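Local coordinates for flagellar biosynthetic protein FlhB (PDB 3B1S) that is probably required for building the rod of the flagellar basal body and for flagellar protein export, this chain being its C-terminal domain, at residues 4-9 with 18-23. Sequence-based numbering, arbitrary orientation.
Sequences IAIALK and PVVVAK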
loop_
_atom_site.group_PDB
_atom_site.type_symbol
_atom_site.label_atom_id
_atom_site.label_comp_id
_atom_site.label_asym_id
_atom_site.label_seq_id
_atom_site.Cartn_x
_atom_site.Cartn_y
_atom_site.Cartn_z
ATOM N N ILE D 4 6.025 8.470 2.171
ATOM C CA ILE D 4 4.718 7.830 2.188
ATOM C C ILE D 4 4.602 6.736 1.124
ATOM O O ILE D 4 5.285 6.785 0.126
ATOM C CB ILE D 4 3.606 8.835 2.024
ATOM C CG1 ILE D 4 2.308 8.118 1.717
ATOM C CG2 ILE D 4 3.931 9.761 0.931
ATOM C CD1 ILE D 4 1.189 8.948 2.004
ATOM N N ALA D 5 3.737 5.765 1.390
ATOM C CA ALA D 5 3.496 4.665 0.484
ATOM C C ALA D 5 2.154 3.996 0.702
ATOM O O ALA D 5 1.692 3.936 1.812
ATOM C CB ALA D 5 4.566 3.664 0.661
ATOM N N ILE D 6 1.552 3.464 -0.355
ATOM C CA ILE D 6 0.271 2.706 -0.264
ATOM C C ILE D 6 0.319 1.405 -1.032
ATOM O O ILE D 6 0.284 1.429 -2.227
ATOM C CB ILE D 6 -0.933 3.507 -0.815
ATOM C CG1 ILE D 6 -0.809 4.994 -0.496
ATOM C CG2 ILE D 6 -2.206 2.944 -0.290
ATOM C CD1 ILE D 6 -0.665 5.304 0.942
ATOM N N ALA D 7 0.378 0.279 -0.355
ATOM C CA ALA D 7 0.470 -0.994 -1.043
ATOM C C ALA D 7 -0.913 -1.569 -1.445
ATOM O O ALA D 7 -1.876 -1.486 -0.688
ATOM C CB ALA D 7 1.222 -1.965 -0.215
ATOM N N LEU D 8 -1.005 -2.139 -2.652
ATOM C CA LEU D 8 -2.279 -2.582 -3.201
ATOM C C LEU D 8 -2.143 -3.973 -3.750
ATOM O O LEU D 8 -1.141 -4.294 -4.373
ATOM C CB LEU D 8 -2.799 -1.614 -4.270
ATOM C CG LEU D 8 -3.104 -0.166 -3.820
ATOM C CD1 LEU D 8 -3.666 0.690 -4.962
ATOM C CD2 LEU D 8 -4.036 -0.073 -2.635
ATOM N N LYS D 9 -3.137 -4.807 -3.475
ATOM C CA LYS D 9 -3.201 -6.143 -4.034
ATOM C C LYS D 9 -4.412 -6.164 -4.902
ATOM O O LYS D 9 -5.434 -5.617 -4.530
ATOM C CB LYS D 9 -3.364 -7.190 -2.948
ATOM C CG LYS D 9 -3.412 -8.618 -3.445
ATOM C CD LYS D 9 -4.150 -9.512 -2.435
ATOM C CE LYS D 9 -4.797 -10.739 -3.091
ATOM N NZ LYS D 9 -5.836 -11.322 -2.170
ATOM N N PRO D 18 -8.860 -2.978 -6.212
ATOM C CA PRO D 18 -7.657 -3.072 -5.366
ATOM C C PRO D 18 -7.882 -2.964 -3.827
ATOM O O PRO D 18 -8.482 -2.007 -3.336
ATOM C CB PRO D 18 -6.812 -1.908 -5.871
ATOM C CG PRO D 18 -7.279 -1.702 -7.289
ATOM C CD PRO D 18 -8.709 -1.932 -7.246
ATOM N N VAL D 19 -7.393 -3.972 -3.110
ATOM C CA VAL D 19 -7.344 -4.033 -1.657
ATOM C C VAL D 19 -6.088 -3.304 -1.157
ATOM O O VAL D 19 -4.991 -3.585 -1.612
ATOM C CB VAL D 19 -7.220 -5.524 -1.183
ATOM C CG1 VAL D 19 -7.437 -5.665 0.310
ATOM C CG2 VAL D 19 -8.192 -6.408 -1.913
ATOM N N VAL D 20 -6.232 -2.395 -0.202
ATOM C CA VAL D 20 -5.065 -1.778 0.418
ATOM C C VAL D 20 -4.441 -2.744 1.398
ATOM O O VAL D 20 -5.016 -3.003 2.427
ATOM C CB VAL D 20 -5.456 -0.545 1.234
ATOM C CG1 VAL D 20 -4.214 0.216 1.663
ATOM C CG2 VAL D 20 -6.426 0.341 0.467
ATOM N N VAL D 21 -3.273 -3.295 1.101
ATOM C CA VAL D 21 -2.689 -4.237 2.053
ATOM C C VAL D 21 -1.747 -3.599 3.075
ATOM O O VAL D 21 -1.435 -4.203 4.088
ATOM C CB VAL D 21 -2.045 -5.479 1.383
ATOM C CG1 VAL D 21 -2.751 -5.800 0.099
ATOM C CG2 VAL D 21 -0.546 -5.323 1.162
ATOM N N ALA D 22 -1.310 -2.374 2.807
ATOM C CA ALA D 22 -0.458 -1.626 3.710
ATOM C C ALA D 22 -0.564 -0.148 3.358
ATOM O O ALA D 22 -0.812 0.184 2.200
ATOM C CB ALA D 22 0.939 -2.089 3.562
ATOM N N LYS D 23 -0.428 0.732 4.354
ATOM C CA LYS D 23 -0.136 2.156 4.121
ATOM C C LYS D 23 0.980 2.596 5.101
ATOM O O LYS D 23 1.128 1.981 6.150
ATOM C CB LYS D 23 -1.407 3.012 4.184
ATOM C CG LYS D 23 -2.021 3.217 5.565
ATOM C CD LYS D 23 -3.161 4.225 5.503
ATOM C CE LYS D 23 -3.986 4.248 6.796
ATOM N NZ LYS D 23 -5.034 5.330 6.763
#
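K9 and V19 form an antiparallel hydrogen-bonded pair: K9 N donates a hydrogen bond to V19 O (2.9 Å), and V19 N donates one back to K9 O. At the next hydrogen-bonded pair, A7 N reaches A22 O at 2.8 Å, but A7 O is met by V21 N, not by A22. That slip of one residue is a classic beta bulge, with V21 as the extra residue; its psi of -16° departs from the extended form. Both bonds at the bulge are bent, their donors lying well out of the carbonyl planes.

Side chains then sort onto two faces. On one, L8 lays CD2 against V20, 3.9 Å from its CG2, while L8 CD1 approaches P18 CB, the two side chains set at a slant. I6 CG2 touches V20 CG1, and I6 CD1 lies beside CB of K23 at 4.0 Å. Branched aliphatics suit this buried face; V71 of helix 68-84 packs on both L8 and P18, and I75 on P18. On the other face A7 CB and A22 CB meet at 3.8 Å. The small side chain of A7 is consistent with the close approach of I32 of helix 27-39, while A22 packs on an apolar side chain of another protein's chain.

Across the strands K23 meets I6 with its CB; CG sits between the backbone N and carbonyl carbon (chi1 72°), and the extended chain carries NZ to the carbonyl oxygens of Y54 and V57. A5 to L8 also pair with an antiparallel strand of that other chain, continuing the sheet. In this bulged beta hairpin, four backbone hydrogen bonds hold the strands, aliphatic groups are buried against helix 68-84 and the loop residues Y54 and V57, and loop carbonyls bind the K23 ammonium group.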